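Local coordinates for protein membrane-bound lytic murein transglycosylase (Agrobacterium tumefaciens, PDB 2PNW) that probably cleaves the glycan strands of peptidoglycan as a membrane-bound lytic transglycosylase of the MltA family, at residues A[23-29]-A[75-79]; A[294-298]-A[321-325]. All blocks are in the same frame, centred on the assembly; numbering follows the deposited sequence.

Interaction 1. Residues A[23-29]-A[75-79]; sequences DDPRKLF and ARQFF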
loop_
_atom_site.group_PDB
_atom_site.type_symbol
_atom_site.label_atom_id
_atom_site.label_comp_id
_atom_site.label_asym_id
_atom_site.label_seq_id
_atom_site.Cartn_x
_atom_site.Cartn_y
_atom_site.Cartn_z
ATOM N N ASP A 23 -7.100 -23.253 1.286
ATOM C CA ASP A 23 -7.056 -21.909 1.883
ATOM C C ASP A 23 -8.148 -21.728 2.934
ATOM O O ASP A 23 -9.254 -22.256 2.792
ATOM C CB ASP A 23 -7.173 -20.832 0.792
ATOM C CG ASP A 23 -6.835 -19.424 1.307
ATOM O OD1 ASP A 23 -5.908 -19.278 2.145
ATOM O OD2 ASP A 23 -7.499 -18.466 0.862
ATOM N N ASP A 24 -7.826 -20.995 4.000
ATOM C CA ASP A 24 -8.789 -20.648 5.036
ATOM C C ASP A 24 -9.006 -19.127 5.010
ATOM O O ASP A 24 -8.248 -18.399 5.659
ATOM C CB ASP A 24 -8.279 -21.070 6.431
ATOM C CG ASP A 24 -9.199 -20.598 7.565
ATOM O OD1 ASP A 24 -10.280 -20.021 7.290
ATOM O OD2 ASP A 24 -8.840 -20.793 8.752
ATOM N N PRO A 25 -10.019 -18.644 4.261
ATOM C CA PRO A 25 -10.247 -17.182 4.164
ATOM C C PRO A 25 -11.134 -16.556 5.264
ATOM O O PRO A 25 -11.755 -15.479 5.044
ATOM C CB PRO A 25 -10.894 -17.041 2.775
ATOM C CG PRO A 25 -11.765 -18.294 2.670
ATOM C CD PRO A 25 -10.941 -19.396 3.381
ATOM N N ARG A 26 -11.197 -17.182 6.439
ATOM C CA ARG A 26 -12.070 -16.664 7.508
ATOM C C ARG A 26 -11.763 -15.239 7.957
ATOM O O ARG A 26 -12.685 -14.524 8.329
ATOM C CB ARG A 26 -12.120 -17.614 8.729
ATOM C CG ARG A 26 -13.123 -18.738 8.519
ATOM C CD ARG A 26 -13.151 -19.704 9.723
ATOM N NE ARG A 26 -11.862 -20.375 9.876
ATOM C CZ ARG A 26 -11.562 -21.212 10.867
ATOM N NH1 ARG A 26 -12.476 -21.527 11.780
ATOM N NH2 ARG A 26 -10.352 -21.742 10.927
ATOM N N LYS A 27 -10.495 -14.825 7.912
ATOM C CA LYS A 27 -10.146 -13.444 8.322
ATOM C C LYS A 27 -10.697 -12.369 7.375
ATOM O O LYS A 27 -10.707 -11.180 7.714
ATOM C CB LYS A 27 -8.642 -13.264 8.425
ATOM C CG LYS A 27 -8.011 -13.991 9.599
ATOM C CD LYS A 27 -6.522 -13.676 9.687
ATOM C CE LYS A 27 -5.894 -14.494 10.822
ATOM N NZ LYS A 27 -4.488 -14.086 11.058
ATOM N N LEU A 28 -11.158 -12.785 6.201
ATOM C CA LEU A 28 -11.723 -11.826 5.242
ATOM C C LEU A 28 -13.097 -11.362 5.640
ATOM O O LEU A 28 -13.553 -10.352 5.145
ATOM C CB LEU A 28 -11.799 -12.420 3.837
ATOM C CG LEU A 28 -10.487 -12.906 3.214
ATOM C CD1 LEU A 28 -10.716 -13.064 1.726
ATOM C CD2 LEU A 28 -9.300 -11.965 3.477
ATOM N N PHE A 29 -13.776 -12.102 6.528
ATOM C CA PHE A 29 -15.141 -11.741 6.883
ATOM C C PHE A 29 -15.227 -10.502 7.784
ATOM O O PHE A 29 -15.983 -9.554 7.453
ATOM C CB PHE A 29 -15.893 -12.980 7.394
ATOM C CG PHE A 29 -16.222 -13.932 6.283
ATOM C CD1 PHE A 29 -15.251 -14.797 5.780
ATOM C CD2 PHE A 29 -17.476 -13.911 5.689
ATOM C CE1 PHE A 29 -15.533 -15.653 4.728
ATOM C CE2 PHE A 29 -17.771 -14.763 4.616
ATOM C CZ PHE A 29 -16.790 -15.640 4.141
ATOM N N ALA A 75 -16.465 -20.834 4.810
ATOM C CA ALA A 75 -15.871 -19.584 4.281
ATOM C C ALA A 75 -15.619 -19.661 2.771
ATOM O O ALA A 75 -16.003 -18.766 2.019
ATOM C CB ALA A 75 -14.586 -19.286 5.019
ATOM N N ARG A 76 -14.963 -20.725 2.317
ATOM C CA ARG A 76 -14.756 -20.926 0.877
ATOM C C ARG A 76 -16.094 -21.025 0.146
ATOM O O ARG A 76 -16.240 -20.477 -0.952
ATOM C CB ARG A 76 -13.910 -22.181 0.590
ATOM C CG ARG A 76 -12.466 -22.089 1.059
ATOM C CD ARG A 76 -11.639 -23.265 0.563
ATOM N NE ARG A 76 -12.176 -24.525 1.077
ATOM C CZ ARG A 76 -11.770 -25.123 2.196
ATOM N NH1 ARG A 76 -10.808 -24.584 2.946
ATOM N NH2 ARG A 76 -12.330 -26.271 2.567
ATOM N N GLN A 77 -17.065 -21.723 0.749
ATOM C CA GLN A 77 -18.368 -21.937 0.113
ATOM C C GLN A 77 -19.097 -20.627 -0.103
ATOM O O GLN A 77 -19.778 -20.448 -1.112
ATOM C CB GLN A 77 -19.252 -22.898 0.930
ATOM C CG GLN A 77 -20.598 -23.219 0.245
ATOM C CD GLN A 77 -20.426 -23.992 -1.061
ATOM O OE1 GLN A 77 -19.843 -25.074 -1.079
ATOM N NE2 GLN A 77 -20.940 -23.441 -2.155
ATOM N N PHE A 78 -18.962 -19.705 0.845
ATOM C CA PHE A 78 -19.521 -18.384 0.646
ATOM C C PHE A 78 -19.107 -17.798 -0.710
ATOM O O PHE A 78 -19.956 -17.308 -1.479
ATOM C CB PHE A 78 -19.076 -17.420 1.751
ATOM C CG PHE A 78 -19.458 -15.997 1.461
ATOM C CD1 PHE A 78 -20.774 -15.578 1.640
ATOM C CD2 PHE A 78 -18.508 -15.082 0.973
ATOM C CE1 PHE A 78 -21.166 -14.254 1.323
ATOM C CE2 PHE A 78 -18.876 -13.781 0.650
ATOM C CZ PHE A 78 -20.214 -13.358 0.831
ATOM N N PHE A 79 -17.808 -17.827 -0.993
ATOM C CA PHE A 79 -17.289 -17.245 -2.242
ATOM C C PHE A 79 -17.722 -18.030 -3.476
ATOM O O PHE A 79 -18.060 -17.433 -4.507
ATOM C CB PHE A 79 -15.757 -17.067 -2.189
ATOM C CG PHE A 79 -15.325 -16.014 -1.205
ATOM C CD1 PHE A 79 -15.473 -14.652 -1.505
ATOM C CD2 PHE A 79 -14.841 -16.375 0.046
ATOM C CE1 PHE A 79 -15.112 -13.664 -0.575
ATOM C CE2 PHE A 79 -14.491 -15.389 0.985
ATOM C CZ PHE A 79 -14.634 -14.040 0.670
#

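Interaction 2. Residues A[294-298]-A[321-325]; sequences HTFGL and LALDT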
loop_
_atom_site.group_PDB
_atom_site.type_symbol
_atom_site.label_atom_id
_atom_site.label_comp_id
_atom_site.label_asym_id
_atom_site.label_seq_id
_atom_site.Cartn_x
_atom_site.Cartn_y
_atom_site.Cartn_z
ATOM N N HIS A 294 -8.150 -1.179 -10.680
ATOM C CA HIS A 294 -9.001 -1.985 -9.793
ATOM C C HIS A 294 -9.835 -1.188 -8.813
ATOM O O HIS A 294 -9.490 -0.050 -8.467
ATOM C CB HIS A 294 -8.136 -3.019 -9.064
ATOM C CG HIS A 294 -7.621 -4.084 -9.973
ATOM N ND1 HIS A 294 -8.460 -4.890 -10.714
ATOM C CD2 HIS A 294 -6.357 -4.465 -10.279
ATOM C CE1 HIS A 294 -7.734 -5.736 -11.422
ATOM N NE2 HIS A 294 -6.455 -5.498 -11.177
ATOM N N THR A 295 -10.936 -1.789 -8.361
ATOM C CA THR A 295 -11.763 -1.192 -7.321
ATOM C C THR A 295 -11.379 -1.820 -5.983
ATOM O O THR A 295 -11.269 -3.042 -5.899
ATOM C CB THR A 295 -13.270 -1.476 -7.609
ATOM O OG1 THR A 295 -13.599 -1.001 -8.933
ATOM C CG2 THR A 295 -14.166 -0.784 -6.570
ATOM N N PHE A 296 -11.163 -0.996 -4.951
ATOM C CA PHE A 296 -10.868 -1.507 -3.604
ATOM C C PHE A 296 -11.961 -2.429 -3.059
ATOM O O PHE A 296 -13.146 -2.274 -3.390
ATOM C CB PHE A 296 -10.664 -0.360 -2.608
ATOM C CG PHE A 296 -9.443 0.499 -2.891
ATOM C CD1 PHE A 296 -8.248 -0.067 -3.317
ATOM C CD2 PHE A 296 -9.500 1.869 -2.698
ATOM C CE1 PHE A 296 -7.104 0.736 -3.569
ATOM C CE2 PHE A 296 -8.358 2.687 -2.945
ATOM C CZ PHE A 296 -7.171 2.111 -3.382
ATOM N N GLY A 297 -11.555 -3.376 -2.219
ATOM C CA GLY A 297 -12.504 -4.224 -1.516
ATOM C C GLY A 297 -12.791 -5.548 -2.199
ATOM O O GLY A 297 -13.412 -6.406 -1.594
ATOM N N LEU A 298 -12.391 -5.697 -3.457
ATOM C CA LEU A 298 -12.663 -6.932 -4.193
ATOM C C LEU A 298 -11.687 -8.037 -3.787
ATOM O O LEU A 298 -10.531 -7.740 -3.484
ATOM C CB LEU A 298 -12.553 -6.681 -5.690
ATOM C CG LEU A 298 -13.778 -5.954 -6.226
ATOM C CD1 LEU A 298 -13.458 -5.399 -7.581
ATOM C CD2 LEU A 298 -14.942 -6.957 -6.293
ATOM N N LEU A 321 -7.890 -9.442 0.019
ATOM C CA LEU A 321 -8.728 -8.331 -0.399
ATOM C C LEU A 321 -7.853 -7.174 -0.825
ATOM O O LEU A 321 -6.798 -6.935 -0.233
ATOM C CB LEU A 321 -9.675 -7.880 0.711
ATOM C CG LEU A 321 -10.728 -8.915 1.150
ATOM C CD1 LEU A 321 -11.319 -8.470 2.471
ATOM C CD2 LEU A 321 -11.811 -9.054 0.090
ATOM N N ALA A 322 -8.303 -6.455 -1.855
ATOM C CA ALA A 322 -7.586 -5.258 -2.333
ATOM C C ALA A 322 -7.878 -4.100 -1.395
ATOM O O ALA A 322 -8.953 -3.514 -1.460
ATOM C CB ALA A 322 -8.036 -4.910 -3.756
ATOM N N LEU A 323 -6.942 -3.785 -0.500
ATOM C CA LEU A 323 -7.229 -2.812 0.553
ATOM C C LEU A 323 -6.251 -1.628 0.546
ATOM O O LEU A 323 -6.292 -0.779 1.433
ATOM C CB LEU A 323 -7.215 -3.507 1.928
ATOM C CG LEU A 323 -8.390 -4.490 2.143
ATOM C CD1 LEU A 323 -8.155 -5.189 3.457
ATOM C CD2 LEU A 323 -9.724 -3.754 2.142
ATOM N N ASP A 324 -5.376 -1.558 -0.462
ATOM C CA ASP A 324 -4.418 -0.448 -0.501
ATOM C C ASP A 324 -3.929 -0.225 -1.927
ATOM O O ASP A 324 -4.275 -0.970 -2.826
ATOM C CB ASP A 324 -3.218 -0.740 0.434
ATOM C CG ASP A 324 -2.438 0.534 0.833
ATOM O OD1 ASP A 324 -2.893 1.697 0.567
ATOM O OD2 ASP A 324 -1.355 0.361 1.435
ATOM N N THR A 325 -3.145 0.827 -2.126
ATOM C CA THR A 325 -2.514 1.060 -3.424
ATOM C C THR A 325 -1.131 1.647 -3.140
ATOM O O THR A 325 -0.791 1.919 -1.983
ATOM C CB THR A 325 -3.389 1.978 -4.349
ATOM O OG1 THR A 325 -2.829 2.033 -5.674
ATOM C CG2 THR A 325 -3.527 3.406 -3.770
#

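Interaction 1. Residues A[23-29]-A[75-79]
This contact packs a turn leading into helix 28-39 against helix 72-82. The turn is type I, from P25 to L28. An Asx turn overlaps its start: D24 OD1 accepts from the backbone N of R26 at 3.1 Å. The R26 guanidinium also forms a salt bridge with D24, which ties the two side chains together.

On the helix, A75 points its small side chain at the turn. Its CB lies 3.8 Å from P25 CG, and the aliphatic part of R26 and the F29 ring also reach it. The methyl lets the two backbones come close, with R26 CA and A75 CA 5.8 Å apart. R76 gives the polar link. Its chain passes P25, and its NH1 donates to the backbone O of D23 at 2.8 Å. R76 also pairs with E73, while the D23 carboxylate pairs with R285. F78 takes the edge of F29 on one ring face in an offset edge-to-face pair, centroids 5.2 Å apart; its ring also touches helix 54-66. F79 completes the aromatic cluster. With P25 and L28 it touches L319, so turn and helix pack on strand 316-324. It meets F29 obliquely, and its CZ lies 4.2 Å from L28 CD1.

Interaction 2. Residues A[294-298]-A[321-325]
A G1 beta bulge fits the join between this turn and strand 316-324, in the 3D domain, a family of the double-psi beta-barrel clan. The type II turn runs from T295 to L298 and leads into strand 299-304, antiparallel to 316-324.

H294 lies at the entry to the turn. Its ring makes an edge-to-face pair with F300, and its NE2 hydrogen-bonds with the backbone O of P332. T295 points away from the strand; its hydroxyl hydrogen-bonds with I52 O and G48 N, which joins the turn to that part of the chain. The F296 ring reaches D324 and T325. F296 CE1 is 3.4 Å from D324 O, and T325 CG2 sits at the ring edge, 3.9 Å from F296 CZ. A sulfate, probably from the crystallisation liquor, lies about 6 Å from this side chain.

G297 has phi 95° and psi -13°. A CB here would jam against the carbonyl O of F296, so the position calls for glycine. The CA-to-CB bond of L298 points away from the strand, and the side chain touches I360 and P363 of strand 353-363. The backbones of G297 and L298 both pair with A322, whose CB points at the turn, so two residues stand opposite one. The backbone bonds set this bulge: G297 N donates to A322 O at 2.7 Å, and A322 N donates to L298 O at 3.0 Å.

Both contacts are largely buried, but their places differ. The centre of interaction 1 lies about 22 Å from the centre of the chain, among the helices, and that of interaction 2 about 10 Å, at the sheet, where a turn meets strand 316-324. Their centres are about 17 Å apart. That strand joins them: L319 receives P25, L28 and F79, while L321 belongs to interaction 2. They touch where L28 O meets L321 CD1 at 4.0 Å, and L321 also packs on A31 and M32 of helix 28-39. The helical contact rests on apolar and aromatic side chains with one hydrogen bond across, from R76 to D23 O, whereas interaction 2 is held by backbone hydrogen bonds.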